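Local coordinates for epimerase domain-containing protein (Bacillus cereus HuA2-4, PDB 6ZLK), which interconverts UDP-glucuronic acid and UDP-galacturonic acid by epimerisation at C4 of the sugar, with bound NAD as cofactor, at residues 246-260 with 297-309. Residues are numbered along the deposited sequence; the frame is centred on the assembly and turned at random.
Sequences EQASILDIISMLEKI and VSLSDGLEAEYDY. With UGB ((2S,3R,4S,5R,6R)-6-[[[(2R,3S,4R,5R)-5-(2,4-dioxopyrimidin-1-yl)-3,4-dihydroxy-oxolan-2-yl]methoxy-hydroxy-phosphoryl]oxy-hydroxy-phosphoryl]oxy-3,4,5-trihydroxy-oxane-2-carboxylic acid), chain G.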
loop_
_atom_site.group_PDB
_atom_site.type_symbol
_atom_site.label_atom_id
_atom_site.label_comp_id
_atom_site.label_asym_id
_atom_site.label_seq_id
_atom_site.Cartn_x
_atom_site.Cartn_y
_atom_site.Cartn_z
ATOM N N GLU A 246 13.413 -13.488 -22.953
ATOM C CA GLU A 246 14.862 -13.650 -22.665
ATOM C C GLU A 246 15.265 -12.671 -21.563
ATOM O O GLU A 246 15.038 -11.469 -21.726
ATOM C CB GLU A 246 15.683 -13.383 -23.922
ATOM C CG GLU A 246 15.521 -14.433 -25.010
ATOM C CD GLU A 246 16.067 -14.142 -26.413
ATOM O OE1 GLU A 246 16.653 -13.031 -26.655
ATOM O OE2 GLU A 246 15.885 -15.047 -27.294
ATOM N N GLN A 247 15.869 -13.165 -20.503
ATOM C CA GLN A 247 16.383 -12.332 -19.395
ATOM C C GLN A 247 17.784 -11.907 -19.804
ATOM O O GLN A 247 18.465 -12.645 -20.490
ATOM C CB GLN A 247 16.327 -13.068 -18.058
ATOM C CG GLN A 247 14.911 -13.466 -17.648
ATOM C CD GLN A 247 14.373 -14.674 -18.396
ATOM O OE1 GLN A 247 15.049 -15.697 -18.493
ATOM N NE2 GLN A 247 13.184 -14.555 -18.994
ATOM N N ALA A 248 18.211 -10.717 -19.405
ATOM C CA ALA A 248 19.569 -10.277 -19.757
ATOM C C ALA A 248 20.066 -9.259 -18.726
ATOM O O ALA A 248 19.235 -8.586 -18.075
ATOM C CB ALA A 248 19.611 -9.667 -21.144
ATOM N N SER A 249 21.380 -9.079 -18.663
ATOM C CA SER A 249 21.969 -7.977 -17.863
ATOM C C SER A 249 21.989 -6.685 -18.701
ATOM O O SER A 249 21.938 -6.745 -19.933
ATOM C CB SER A 249 23.323 -8.334 -17.351
ATOM O OG SER A 249 24.260 -8.393 -18.426
ATOM N N ILE A 250 22.283 -5.562 -18.047
ATOM C CA ILE A 250 22.478 -4.302 -18.759
ATOM C C ILE A 250 23.753 -4.396 -19.590
ATOM O O ILE A 250 23.757 -3.897 -20.752
ATOM C CB ILE A 250 22.464 -3.135 -17.776
ATOM C CG1 ILE A 250 21.050 -2.954 -17.245
ATOM C CG2 ILE A 250 23.053 -1.895 -18.388
ATOM C CD1 ILE A 250 20.082 -2.417 -18.279
ATOM N N LEU A 251 24.780 -5.075 -19.107
ATOM C CA LEU A 251 26.008 -5.236 -19.914
ATOM C C LEU A 251 25.706 -6.078 -21.154
ATOM O O LEU A 251 26.282 -5.777 -22.236
ATOM C CB LEU A 251 27.090 -5.881 -19.066
ATOM C CG LEU A 251 27.651 -4.993 -17.960
ATOM C CD1 LEU A 251 28.625 -5.804 -17.133
ATOM C CD2 LEU A 251 28.278 -3.730 -18.487
ATOM N N ASP A 252 24.881 -7.105 -21.028
ATOM C CA ASP A 252 24.521 -7.989 -22.164
ATOM C C ASP A 252 23.814 -7.130 -23.213
ATOM O O ASP A 252 24.130 -7.284 -24.400
ATOM C CB ASP A 252 23.555 -9.107 -21.753
ATOM C CG ASP A 252 24.075 -10.200 -20.849
ATOM O OD1 ASP A 252 25.319 -10.375 -20.861
ATOM O OD2 ASP A 252 23.208 -10.841 -20.102
ATOM N N ILE A 253 22.876 -6.285 -22.787
ATOM C CA ILE A 253 22.069 -5.416 -23.675
ATOM C C ILE A 253 23.023 -4.489 -24.419
ATOM O O ILE A 253 22.863 -4.302 -25.659
ATOM C CB ILE A 253 21.006 -4.662 -22.854
ATOM C CG1 ILE A 253 19.953 -5.602 -22.265
ATOM C CG2 ILE A 253 20.363 -3.562 -23.684
ATOM C CD1 ILE A 253 19.124 -6.330 -23.240
ATOM N N ILE A 254 23.935 -3.836 -23.676
ATOM C CA ILE A 254 24.878 -2.892 -24.304
ATOM C C ILE A 254 25.637 -3.654 -25.397
ATOM O O ILE A 254 25.779 -3.067 -26.481
ATOM C CB ILE A 254 25.791 -2.242 -23.267
ATOM C CG1 ILE A 254 24.990 -1.301 -22.377
ATOM C CG2 ILE A 254 26.934 -1.526 -23.970
ATOM C CD1 ILE A 254 25.745 -0.770 -21.190
ATOM N N SER A 255 26.103 -4.878 -25.174
ATOM C CA SER A 255 26.834 -5.644 -26.220
ATOM C C SER A 255 25.947 -5.870 -27.432
ATOM O O SER A 255 26.429 -5.730 -28.548
ATOM C CB SER A 255 27.371 -6.921 -25.721
ATOM O OG SER A 255 28.345 -6.619 -24.752
ATOM N N MET A 256 24.695 -6.204 -27.209
ATOM C CA MET A 256 23.771 -6.456 -28.322
ATOM C C MET A 256 23.575 -5.148 -29.073
ATOM O O MET A 256 23.527 -5.211 -30.318
ATOM C CB MET A 256 22.430 -6.929 -27.764
ATOM C CG MET A 256 22.586 -8.270 -27.089
ATOM S SD MET A 256 21.000 -8.847 -26.481
ATOM C CE MET A 256 20.468 -9.494 -28.060
ATOM N N LEU A 257 23.518 -4.014 -28.382
ATOM C CA LEU A 257 23.291 -2.711 -29.040
ATOM C C LEU A 257 24.552 -2.334 -29.827
ATOM O O LEU A 257 24.403 -1.709 -30.887
ATOM C CB LEU A 257 22.919 -1.637 -28.013
ATOM C CG LEU A 257 21.481 -1.714 -27.485
ATOM C CD1 LEU A 257 21.347 -0.758 -26.312
ATOM C CD2 LEU A 257 20.482 -1.407 -28.563
ATOM N N GLU A 258 25.723 -2.612 -29.284
ATOM C CA GLU A 258 26.993 -2.375 -30.029
ATOM C C GLU A 258 26.971 -3.178 -31.324
ATOM O O GLU A 258 27.404 -2.599 -32.371
ATOM C CB GLU A 258 28.190 -2.753 -29.160
ATOM C CG GLU A 258 28.415 -1.732 -28.060
ATOM C CD GLU A 258 29.550 -2.069 -27.118
ATOM O OE1 GLU A 258 29.773 -3.273 -26.847
ATOM O OE2 GLU A 258 30.201 -1.103 -26.648
ATOM N N LYS A 259 26.515 -4.425 -31.292
ATOM C CA LYS A 259 26.498 -5.249 -32.532
ATOM C C LYS A 259 25.491 -4.633 -33.520
ATOM O O LYS A 259 25.823 -4.534 -34.727
ATOM C CB LYS A 259 26.295 -6.735 -32.250
ATOM C CG LYS A 259 24.942 -7.135 -31.688
ATOM C CD LYS A 259 24.690 -8.650 -31.522
ATOM C CE LYS A 259 23.301 -8.981 -30.975
ATOM N NZ LYS A 259 22.308 -7.905 -31.259
ATOM N N ILE A 260 24.348 -4.130 -33.043
ATOM C CA ILE A 260 23.298 -3.516 -33.909
ATOM C C ILE A 260 23.777 -2.203 -34.503
ATOM O O ILE A 260 23.591 -2.001 -35.730
ATOM C CB ILE A 260 21.992 -3.325 -33.117
ATOM C CG1 ILE A 260 21.353 -4.666 -32.809
ATOM C CG2 ILE A 260 21.045 -2.397 -33.869
ATOM C CD1 ILE A 260 20.259 -4.637 -31.719
ATOM N N VAL A 297 9.195 -12.608 -28.976
ATOM C CA VAL A 297 10.160 -11.671 -29.597
ATOM C C VAL A 297 11.495 -11.755 -28.855
ATOM O O VAL A 297 11.522 -11.461 -27.646
ATOM C CB VAL A 297 9.606 -10.240 -29.603
ATOM C CG1 VAL A 297 10.627 -9.271 -30.175
ATOM C CG2 VAL A 297 8.284 -10.180 -30.350
ATOM N N SER A 298 12.579 -12.072 -29.567
ATOM C CA SER A 298 13.930 -12.147 -28.992
ATOM C C SER A 298 14.418 -10.738 -28.686
ATOM O O SER A 298 13.969 -9.771 -29.312
ATOM C CB SER A 298 14.920 -12.824 -29.934
ATOM O OG SER A 298 15.086 -12.009 -31.085
ATOM N N LEU A 299 15.341 -10.641 -27.768
ATOM C CA LEU A 299 16.000 -9.355 -27.483
ATOM C C LEU A 299 16.646 -8.774 -28.730
ATOM O O LEU A 299 16.497 -7.577 -28.893
ATOM C CB LEU A 299 17.059 -9.552 -26.404
ATOM C CG LEU A 299 16.492 -9.521 -25.003
ATOM C CD1 LEU A 299 17.566 -9.978 -24.014
ATOM C CD2 LEU A 299 15.975 -8.122 -24.671
ATOM N N SER A 300 17.292 -9.564 -29.585
ATOM C CA SER A 300 17.980 -8.953 -30.753
ATOM C C SER A 300 16.920 -8.323 -31.659
ATOM O O SER A 300 17.087 -7.158 -32.076
ATOM C CB SER A 300 18.901 -9.899 -31.502
ATOM O OG SER A 300 18.213 -11.048 -31.898
ATOM N N ASP A 301 15.807 -9.005 -31.893
ATOM C CA ASP A 301 14.734 -8.441 -32.747
ATOM C C ASP A 301 14.133 -7.206 -32.061
ATOM O O ASP A 301 13.876 -6.200 -32.733
ATOM C CB ASP A 301 13.685 -9.493 -33.081
ATOM C CG ASP A 301 14.103 -10.539 -34.112
ATOM O OD1 ASP A 301 15.142 -10.341 -34.794
ATOM O OD2 ASP A 301 13.365 -11.529 -34.251
ATOM N N GLY A 302 13.857 -7.272 -30.755
ATOM C CA GLY A 302 13.199 -6.159 -30.023
ATOM C C GLY A 302 14.109 -4.942 -29.921
ATOM O O GLY A 302 13.618 -3.816 -30.143
ATOM N N LEU A 303 15.410 -5.156 -29.711
ATOM C CA LEU A 303 16.412 -4.057 -29.650
ATOM C C LEU A 303 16.632 -3.438 -31.031
ATOM O O LEU A 303 16.729 -2.229 -31.091
ATOM C CB LEU A 303 17.707 -4.625 -29.110
ATOM C CG LEU A 303 17.685 -4.907 -27.609
ATOM C CD1 LEU A 303 18.971 -5.590 -27.255
ATOM C CD2 LEU A 303 17.454 -3.634 -26.785
ATOM N N GLU A 304 16.505 -4.223 -32.088
ATOM C CA GLU A 304 16.579 -3.652 -33.459
ATOM C C GLU A 304 15.451 -2.644 -33.636
ATOM O O GLU A 304 15.674 -1.565 -34.206
ATOM C CB GLU A 304 16.511 -4.752 -34.518
ATOM C CG GLU A 304 17.810 -5.515 -34.628
ATOM C CD GLU A 304 17.712 -6.853 -35.337
ATOM O OE1 GLU A 304 18.744 -7.588 -35.311
ATOM O OE2 GLU A 304 16.628 -7.171 -35.868
ATOM N N ALA A 305 14.246 -3.009 -33.202
ATOM C CA ALA A 305 13.063 -2.164 -33.359
ATOM C C ALA A 305 13.281 -0.912 -32.541
ATOM O O ALA A 305 13.001 0.181 -33.034
ATOM C CB ALA A 305 11.825 -2.885 -32.903
ATOM N N GLU A 306 13.645 -1.075 -31.263
ATOM C CA GLU A 306 13.793 0.121 -30.418
ATOM C C GLU A 306 14.926 0.994 -30.965
ATOM O O GLU A 306 14.725 2.227 -30.917
ATOM C CB GLU A 306 13.950 -0.232 -28.935
ATOM C CG GLU A 306 13.882 1.049 -28.092
ATOM C CD GLU A 306 13.709 0.920 -26.579
ATOM O OE1 GLU A 306 13.478 -0.233 -26.107
ATOM O OE2 GLU A 306 13.860 1.964 -25.871
ATOM N N TYR A 307 16.037 0.434 -31.428
ATOM C CA TYR A 307 17.163 1.195 -31.995
ATOM C C TYR A 307 16.603 2.044 -33.147
ATOM O O TYR A 307 16.808 3.248 -33.154
ATOM C CB TYR A 307 18.260 0.217 -32.395
ATOM C CG TYR A 307 19.428 0.941 -32.983
ATOM C CD1 TYR A 307 19.440 1.245 -34.324
ATOM C CD2 TYR A 307 20.432 1.419 -32.166
ATOM C CE1 TYR A 307 20.495 1.951 -34.871
ATOM C CE2 TYR A 307 21.492 2.128 -32.698
ATOM C CZ TYR A 307 21.516 2.395 -34.050
ATOM O OH TYR A 307 22.570 3.073 -34.596
ATOM N N ASP A 308 15.849 1.424 -34.050
ATOM C CA ASP A 308 15.353 2.184 -35.243
ATOM C C ASP A 308 14.389 3.273 -34.783
ATOM O O ASP A 308 14.371 4.388 -35.326
ATOM C CB ASP A 308 14.777 1.236 -36.284
ATOM C CG ASP A 308 15.830 0.535 -37.150
ATOM O OD1 ASP A 308 16.992 0.927 -37.105
ATOM O OD2 ASP A 308 15.453 -0.448 -37.793
ATOM N N TYR A 309 13.542 3.015 -33.778
ATOM C CA TYR A 309 12.564 3.998 -33.284
ATOM C C TYR A 309 13.302 5.194 -32.679
ATOM O O TYR A 309 12.982 6.345 -32.995
ATOM C CB TYR A 309 11.672 3.330 -32.228
ATOM C CG TYR A 309 10.909 4.342 -31.426
ATOM C CD1 TYR A 309 9.759 4.955 -31.925
ATOM C CD2 TYR A 309 11.377 4.743 -30.193
ATOM C CE1 TYR A 309 9.097 5.930 -31.197
ATOM C CE2 TYR A 309 10.752 5.751 -29.472
ATOM C CZ TYR A 309 9.619 6.343 -29.982
ATOM O OH TYR A 309 9.027 7.305 -29.216
HETATM N N1 UGB G . 19.586 1.609 -15.712
HETATM C C2 UGB G . 20.893 1.896 -16.066
HETATM O O2 UGB G . 21.832 1.141 -15.842
HETATM N N3 UGB G . 21.050 3.090 -16.710
HETATM C C4 UGB G . 20.070 4.013 -17.012
HETATM O O4 UGB G . 20.385 5.055 -17.586
HETATM C C5 UGB G . 18.747 3.649 -16.592
HETATM C C6 UGB G . 18.561 2.483 -15.965
HETATM P PA UGB G . 14.527 0.339 -16.574
HETATM P PB UGB G . 13.186 -0.967 -14.334
HETATM O "O'P" UGB G . 9.110 2.299 -14.317
HETATM O "O'Q" UGB G . 7.448 1.238 -15.027
HETATM C "C1'" UGB G . 10.944 -1.225 -13.032
HETATM O O1A UGB G . 14.679 -0.207 -17.949
HETATM O O1B UGB G . 13.292 0.287 -13.531
HETATM C C1D UGB G . 19.329 0.321 -15.063
HETATM C "C2'" UGB G . 10.143 -2.504 -12.904
HETATM O "O2'" UGB G . 11.033 -3.620 -12.959
HETATM O O2A UGB G . 14.234 1.778 -16.362
HETATM O O2B UGB G . 14.047 -2.134 -14.024
HETATM C C2D UGB G . 18.359 0.463 -13.897
HETATM O O2D UGB G . 19.099 0.890 -12.770
HETATM C "C3'" UGB G . 9.132 -2.552 -14.029
HETATM O "O3'" UGB G . 8.339 -3.740 -13.906
HETATM O O3A UGB G . 13.387 -0.523 -15.857
HETATM O O3B UGB G . 11.652 -1.405 -14.257
HETATM C C3D UGB G . 17.788 -0.956 -13.826
HETATM O O3D UGB G . 18.637 -1.798 -13.061
HETATM C "C4'" UGB G . 8.313 -1.258 -14.030
HETATM O "O4'" UGB G . 7.665 -1.053 -12.769
HETATM C C4D UGB G . 17.767 -1.408 -15.294
HETATM O O4D UGB G . 18.691 -0.532 -15.986
HETATM C "C5'" UGB G . 9.272 -0.087 -14.263
HETATM O "O5'" UGB G . 10.118 -0.062 -13.111
HETATM C C5D UGB G . 16.424 -1.359 -15.971
HETATM O O5D UGB G . 15.828 -0.068 -15.726
HETATM C "C6'" UGB G . 8.557 1.247 -14.538
HETATM O O HOH W 1 18.195 -12.273 -28.750
HETATM O O HOH W 2 21.023 -7.953 -33.610
#
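Ile260 has CG1 anti to its carbonyl carbon (chi1 -69°) and an extended chi2, which together bring CD1 onto Leu303; CG2, anti to the backbone N, faces Tyr307. Ile260 CD1 lies 3.6 Å from Leu303 CB and also meets the backbone of Glu304. Ile260 CG2 sits over one face of the Tyr307 ring in a CH-pi contact, 4.1 Å from the centroid and offset toward the rim. Ile260 is thus a knob in a hole formed by Ser300, Leu303, Glu304 and Tyr307. Leu303 returns the knob, among Ile253, Met256, Leu257 and Ile260. Leu303 CD1 touches Met256 CB at 3.7 Å. The bend at the end of the Met256 chain (chi3 82°) carries CE to the first turn of helix 299-309, 3.5 Å from Ser300 N. Leu299 packs nearer strand 248-249, with CD1 3.5 Å from Ala248 CB and CD2 against Ile253 CD1.

The direct hydrogen bond between the two segments lies at the start of helix 299-309. Leu299 N donates to Glu246 OE1 at 2.9 Å, meeting it from above the carboxylate plane. A water donates to the same OE1 and accepts from Ser300 N. Ser298 OG caps the helix by accepting from Asp301 N. Farther along both helices, a second water bridges Lys259 NZ and Glu304 OE1.

The axes of segments 250-260 and 299-309 cross at -64°, and Phe190 of helix 189-198 touches both Ile253 and Leu303. The contact joins the helix whose first residue, Ile250, touches the UDP-sugar to the C-terminal helix through an apolar centre. The Glu246 carboxylate accepts at the N-terminal end of helix 299-309, where the helix dipole would probably favour its negative charge.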